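Predicted DNA-binding transcriptional regulator (Aliivibrio fischeri ES114, PDB 7DWN) probably regulates transcription as a LysR-family DNA-binding factor, assembling as a tetramer that binds DNA and carries a substrate-binding domain in each subunit. Local coordinates at residues 210-215 with 260-265; 222-227 with 238-243. All blocks are in the same frame, centred on the assembly; numbering follows the deposited sequence.

Interaction 1: 210-215 with 260-265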
loop_
_atom_site.group_PDB
_atom_site.type_symbol
_atom_site.label_atom_id
_atom_site.label_comp_id
_atom_site.label_asym_id
_atom_site.label_seq_id
_atom_site.Cartn_x
_atom_site.Cartn_y
_atom_site.Cartn_z
ATOM N N ARG A 210 -12.012 -28.997 25.811
ATOM C CA ARG A 210 -10.663 -29.328 26.278
ATOM C C ARG A 210 -10.622 -29.803 27.735
ATOM O O ARG A 210 -9.909 -30.762 28.055
ATOM C CB ARG A 210 -9.738 -28.126 26.097
ATOM C CG ARG A 210 -8.273 -28.501 26.170
ATOM C CD ARG A 210 -7.378 -27.371 25.710
ATOM N NE ARG A 210 -6.014 -27.840 25.497
ATOM C CZ ARG A 210 -5.111 -27.975 26.462
ATOM N NH1 ARG A 210 -5.424 -27.670 27.714
ATOM N NH2 ARG A 210 -3.891 -28.411 26.177
ATOM N N GLU A 211 -11.371 -29.155 28.636
ATOM C CA GLU A 211 -11.254 -29.489 30.058
ATOM C C GLU A 211 -11.817 -30.863 30.403
ATOM O O GLU A 211 -11.525 -31.380 31.487
ATOM C CB GLU A 211 -11.951 -28.439 30.929
ATOM C CG GLU A 211 -11.211 -27.117 31.068
ATOM C CD GLU A 211 -9.816 -27.270 31.647
ATOM O OE1 GLU A 211 -8.864 -26.724 31.050
ATOM O OE2 GLU A 211 -9.669 -27.939 32.693
ATOM N N GLN A 212 -12.612 -31.460 29.523
ATOM C CA GLN A 212 -13.243 -32.745 29.793
ATOM C C GLN A 212 -12.346 -33.931 29.462
ATOM O O GLN A 212 -12.771 -35.077 29.645
ATOM C CB GLN A 212 -14.552 -32.863 29.006
ATOM C CG GLN A 212 -15.521 -31.713 29.225
ATOM C CD GLN A 212 -16.836 -31.919 28.496
ATOM O OE1 GLN A 212 -17.030 -32.926 27.815
ATOM N NE2 GLN A 212 -17.748 -30.964 28.638
ATOM N N VAL A 213 -11.129 -33.693 28.977
ATOM C CA VAL A 213 -10.257 -34.758 28.499
ATOM C C VAL A 213 -8.814 -34.434 28.864
ATOM O O VAL A 213 -8.441 -33.269 29.033
ATOM C CB VAL A 213 -10.400 -34.961 26.974
ATOM C CG1 VAL A 213 -11.758 -35.563 26.639
ATOM C CG2 VAL A 213 -10.225 -33.639 26.255
ATOM N N ALA A 214 -7.997 -35.481 28.987
ATOM C CA ALA A 214 -6.576 -35.349 29.291
ATOM C C ALA A 214 -5.799 -35.550 27.995
ATOM O O ALA A 214 -5.657 -36.677 27.511
ATOM C CB ALA A 214 -6.150 -36.351 30.362
ATOM N N LEU A 215 -5.294 -34.456 27.436
ATOM C CA LEU A 215 -4.604 -34.466 26.154
ATOM C C LEU A 215 -3.192 -33.925 26.324
ATOM O O LEU A 215 -2.970 -32.998 27.111
ATOM C CB LEU A 215 -5.350 -33.615 25.121
ATOM C CG LEU A 215 -6.827 -33.927 24.886
ATOM C CD1 LEU A 215 -7.468 -32.849 24.027
ATOM C CD2 LEU A 215 -6.975 -35.291 24.239
ATOM N N GLN A 260 -20.616 -38.731 23.533
ATOM C CA GLN A 260 -21.410 -37.932 22.604
ATOM C C GLN A 260 -21.243 -36.442 22.869
ATOM O O GLN A 260 -21.319 -35.631 21.938
ATOM C CB GLN A 260 -22.883 -38.330 22.690
ATOM C CG GLN A 260 -23.758 -37.711 21.608
ATOM C CD GLN A 260 -23.442 -38.241 20.222
ATOM O OE1 GLN A 260 -23.089 -39.410 20.057
ATOM N NE2 GLN A 260 -23.566 -37.382 19.215
ATOM N N SER A 261 -21.002 -36.061 24.126
ATOM C CA SER A 261 -20.739 -34.664 24.447
ATOM C C SER A 261 -19.396 -34.188 23.908
ATOM O O SER A 261 -19.162 -32.976 23.847
ATOM C CB SER A 261 -20.801 -34.454 25.960
ATOM O OG SER A 261 -19.929 -35.345 26.633
ATOM N N LEU A 262 -18.509 -35.109 23.522
ATOM C CA LEU A 262 -17.250 -34.726 22.895
ATOM C C LEU A 262 -17.396 -34.478 21.400
ATOM O O LEU A 262 -16.545 -33.801 20.814
ATOM C CB LEU A 262 -16.184 -35.797 23.139
ATOM C CG LEU A 262 -15.753 -36.014 24.592
ATOM C CD1 LEU A 262 -14.628 -37.034 24.674
ATOM C CD2 LEU A 262 -15.336 -34.700 25.232
ATOM N N ARG A 263 -18.444 -35.011 20.774
ATOM C CA ARG A 263 -18.716 -34.728 19.369
ATOM C C ARG A 263 -19.201 -33.290 19.232
ATOM O O ARG A 263 -20.215 -32.914 19.830
ATOM C CB ARG A 263 -19.754 -35.707 18.826
ATOM C CG ARG A 263 -19.353 -37.173 18.925
ATOM C CD ARG A 263 -20.430 -38.074 18.337
ATOM N NE ARG A 263 -19.997 -39.463 18.199
ATOM C CZ ARG A 263 -20.222 -40.413 19.101
ATOM N NH1 ARG A 263 -20.877 -40.130 20.217
ATOM N NH2 ARG A 263 -19.794 -41.650 18.888
ATOM N N LEU A 264 -18.486 -32.483 18.448
ATOM C CA LEU A 264 -18.745 -31.046 18.450
ATOM C C LEU A 264 -19.406 -30.609 17.155
ATOM O O LEU A 264 -18.913 -30.954 16.077
ATOM C CB LEU A 264 -17.438 -30.277 18.649
ATOM C CG LEU A 264 -16.653 -30.647 19.906
ATOM C CD1 LEU A 264 -15.210 -30.195 19.777
ATOM C CD2 LEU A 264 -17.301 -30.034 21.136
ATOM N N PRO A 265 -20.494 -29.845 17.195
ATOM C CA PRO A 265 -21.122 -29.411 15.941
ATOM C C PRO A 265 -20.284 -28.365 15.220
ATOM O O PRO A 265 -19.669 -27.496 15.841
ATOM C CB PRO A 265 -22.466 -28.834 16.399
ATOM C CG PRO A 265 -22.218 -28.388 17.795
ATOM C CD PRO A 265 -21.243 -29.379 18.376
#
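In the LysR substrate-binding domain, Val213 and Leu262 join two loops at one edge of the fold: the link between helix 201-209 and strand 215-221, and the turn leading into strand 264-272. The two side chains meet tip to tip. Val213 CG1 lies 3.8 Å from Leu262 CD1 and 3.9 Å from Leu262 CD2, so a single valine methyl is met by both branches of the leucine fork. Val213 reaches across because CG1 is set beside its own backbone N and opposite the carbonyl carbon (chi1 -70°). The CA-CB bond of Leu262 does not aim directly at the partner loop; the end of the side chain comes nearer, with CD1 anti to CA (chi2 -176°).

Gln212 approaches differently. Its chain runs out straight beyond CG and passes alongside Leu262, the two pointing in opposite directions, until the amide oxygen OE1 stands 3.6 Å from Leu262 CD2. Ser261 OG is 4.0 Å from Gln212 OE1, too far for a hydrogen bond, so the two polar groups are merely neighbours at the exposed margin.

Phe185 touches both Val213 and Leu262, and Ile209 of helix 201-209 also packs on Leu262, extending this apolar patch into the domain. The backbone oxygen of Leu262 accepts a hydrogen bond from Trp239 NE1, which ties the turn to strand 238-241, whereas the contact with 210-215 contains no hydrogen bond. Within the turn, Arg263 N bonds to Gln260 O at 3.2 Å.

Between the two loops the contact is therefore one of dispersion. The valine and leucine methyls supply its apolar part, whereas the exposed Gln212, which also touches a crystal neighbour, only brings its amide oxygen alongside a leucine methyl and probably adds little directional force.

Interaction 2: 222-227 with 238-243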
loop_
_atom_site.group_PDB
_atom_site.type_symbol
_atom_site.label_atom_id
_atom_site.label_comp_id
_atom_site.label_asym_id
_atom_site.label_seq_id
_atom_site.Cartn_x
_atom_site.Cartn_y
_atom_site.Cartn_z
ATOM N N SER A 222 -2.936 -27.079 10.499
ATOM C CA SER A 222 -4.177 -26.485 10.026
ATOM C C SER A 222 -4.865 -27.338 8.972
ATOM O O SER A 222 -5.985 -27.012 8.568
ATOM C CB SER A 222 -3.914 -25.087 9.458
ATOM O OG SER A 222 -3.074 -25.148 8.317
ATOM N N MET A 223 -4.226 -28.415 8.523
ATOM C CA MET A 223 -4.758 -29.271 7.471
ATOM C C MET A 223 -5.412 -30.497 8.095
ATOM O O MET A 223 -4.747 -31.280 8.781
ATOM C CB MET A 223 -3.649 -29.681 6.502
ATOM C CG MET A 223 -3.068 -28.517 5.717
ATOM S SD MET A 223 -1.514 -28.914 4.896
ATOM C CE MET A 223 -0.438 -29.112 6.312
ATOM N N THR A 224 -6.718 -30.656 7.857
ATOM C CA THR A 224 -7.431 -31.821 8.371
ATOM C C THR A 224 -6.844 -33.113 7.822
ATOM O O THR A 224 -6.734 -34.110 8.544
ATOM C CB THR A 224 -8.918 -31.718 8.027
ATOM O OG1 THR A 224 -9.527 -30.701 8.831
ATOM C CG2 THR A 224 -9.628 -33.044 8.256
ATOM N N ASP A 225 -6.454 -33.113 6.547
ATOM C CA ASP A 225 -5.888 -34.317 5.952
ATOM C C ASP A 225 -4.591 -34.720 6.644
ATOM O O ASP A 225 -4.312 -35.915 6.793
ATOM C CB ASP A 225 -5.664 -34.094 4.456
ATOM C CG ASP A 225 -5.834 -35.362 3.646
ATOM O OD1 ASP A 225 -6.911 -35.993 3.740
ATOM O OD2 ASP A 225 -4.892 -35.723 2.908
ATOM N N MET A 226 -3.804 -33.742 7.094
ATOM C CA MET A 226 -2.582 -34.039 7.835
ATOM C C MET A 226 -2.891 -34.776 9.136
ATOM O O MET A 226 -2.291 -35.821 9.436
ATOM C CB MET A 226 -1.829 -32.736 8.117
ATOM C CG MET A 226 -0.360 -32.897 8.450
ATOM S SD MET A 226 0.594 -33.502 7.048
ATOM C CE MET A 226 0.795 -35.224 7.493
ATOM N N LEU A 227 -3.823 -34.233 9.928
ATOM C CA LEU A 227 -4.232 -34.888 11.168
ATOM C C LEU A 227 -4.812 -36.268 10.897
ATOM O O LEU A 227 -4.564 -37.211 11.653
ATOM C CB LEU A 227 -5.253 -34.028 11.914
ATOM C CG LEU A 227 -4.837 -32.624 12.348
ATOM C CD1 LEU A 227 -5.927 -32.001 13.206
ATOM C CD2 LEU A 227 -3.522 -32.666 13.100
ATOM N N ALA A 238 -7.478 -37.413 17.138
ATOM C CA ALA A 238 -7.773 -36.082 16.623
ATOM C C ALA A 238 -9.272 -35.914 16.428
ATOM O O ALA A 238 -9.996 -36.884 16.209
ATOM C CB ALA A 238 -7.037 -35.810 15.306
ATOM N N TRP A 239 -9.725 -34.664 16.514
ATOM C CA TRP A 239 -11.102 -34.311 16.196
ATOM C C TRP A 239 -11.176 -34.048 14.698
ATOM O O TRP A 239 -10.728 -33.004 14.217
ATOM C CB TRP A 239 -11.562 -33.103 17.003
ATOM C CG TRP A 239 -12.088 -33.463 18.357
ATOM C CD1 TRP A 239 -13.397 -33.600 18.720
ATOM C CD2 TRP A 239 -11.315 -33.743 19.527
ATOM N NE1 TRP A 239 -13.485 -33.944 20.048
ATOM C CE2 TRP A 239 -12.221 -34.038 20.566
ATOM C CE3 TRP A 239 -9.944 -33.773 19.796
ATOM C CZ2 TRP A 239 -11.796 -34.363 21.854
ATOM C CZ3 TRP A 239 -9.527 -34.089 21.074
ATOM C CH2 TRP A 239 -10.449 -34.380 22.087
ATOM N N LEU A 240 -11.737 -34.992 13.963
ATOM C CA LEU A 240 -11.817 -34.860 12.522
ATOM C C LEU A 240 -13.259 -34.654 12.080
ATOM O O LEU A 240 -14.178 -35.208 12.694
ATOM C CB LEU A 240 -11.242 -36.099 11.828
ATOM C CG LEU A 240 -9.794 -36.417 12.205
ATOM C CD1 LEU A 240 -9.284 -37.639 11.457
ATOM C CD2 LEU A 240 -8.917 -35.211 11.929
ATOM N N PRO A 241 -13.490 -33.847 11.046
ATOM C CA PRO A 241 -14.850 -33.705 10.520
ATOM C C PRO A 241 -15.348 -35.032 9.972
ATOM O O PRO A 241 -14.606 -35.780 9.331
ATOM C CB PRO A 241 -14.700 -32.651 9.417
ATOM C CG PRO A 241 -13.257 -32.694 9.042
ATOM C CD PRO A 241 -12.525 -33.011 10.313
ATOM N N ALA A 242 -16.621 -35.321 10.238
ATOM C CA ALA A 242 -17.144 -36.651 9.948
ATOM C C ALA A 242 -17.192 -36.933 8.452
ATOM O O ALA A 242 -17.078 -38.094 8.043
ATOM C CB ALA A 242 -18.527 -36.815 10.571
ATOM N N TYR A 243 -17.343 -35.900 7.619
ATOM C CA TYR A 243 -17.429 -36.129 6.180
ATOM C C TYR A 243 -16.101 -36.564 5.576
ATOM O O TYR A 243 -16.083 -37.056 4.441
ATOM C CB TYR A 243 -17.939 -34.873 5.465
ATOM C CG TYR A 243 -17.079 -33.642 5.657
ATOM C CD1 TYR A 243 -15.923 -33.453 4.909
ATOM C CD2 TYR A 243 -17.434 -32.658 6.572
ATOM C CE1 TYR A 243 -15.138 -32.334 5.077
ATOM C CE2 TYR A 243 -16.654 -31.528 6.744
ATOM C CZ TYR A 243 -15.505 -31.374 5.994
ATOM O OH TYR A 243 -14.722 -30.255 6.154
#
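Apolar packing carries the contact of Thr224 and Leu227, one turn apart on helix 224-232, with strand 238-241. Methyl CG2 of Thr224 meets the Pro241 ring at two neighbouring carbons, 3.6 Å from Pro241 CD and 3.7 Å from Pro241 CG. Leu240 sends methyl CD2 to within 3.9 Å of Leu227 CB, and the same methyl lies 4.2 Å from the backbone oxygen of Thr224, so it rests against the first helical turn. At the start of the strand, Ala238 CB and Leu227 CB are 4.2 Å apart, and the CA atoms of these two residues 6.6 Å.

Polar bonds lie at the margin. Thr224 OG1 stands beside its backbone N, opposite the carbonyl carbon (chi1 -72°), which leaves methyl CG2 anti to the N and facing Pro241; the hydroxyl is hydrogen-bonded to Tyr196 OH and to a sulfonate oxygen of a bound MES. The buffer molecule probably comes from crystallisation, but its place by the helix N terminus, which would probably favour the charge, is consistent with the effector site that LysR-family domains have between their two subdomains.

Strand 238-241 bonds to strand 160-174 through Ala238 and Leu240, while Phe219 of strand 215-221 touches Leu227 and Met202 of helix 201-209 touches both Thr224 and Pro241. Helix 224-232 thus packs against the strand that follows it.

How the interactions relate
From the N terminus, the chain passes the DNA-binding helices and enters the substrate-binding domain before segment 210-215, the first half of interaction 1. After strand 215-221 it reaches 222-227, and interaction 2 closes the short loop back to 238-243. Only then does 260-265 complete interaction 1, so the smaller loop is nested in the larger and the two do not cross. Interaction 1 joins the loop after helix 201-209 to the turn before strand 264-272; interaction 2 joins helix 224-232 to strand 238-241, and both strands pair with 160-174. Between the centres, about 15 Å apart, Trp239 CZ3 packs on Leu215 CD1 at 3.8 Å and Trp239 CD1 on Leu264 CD1 at 4.0 Å.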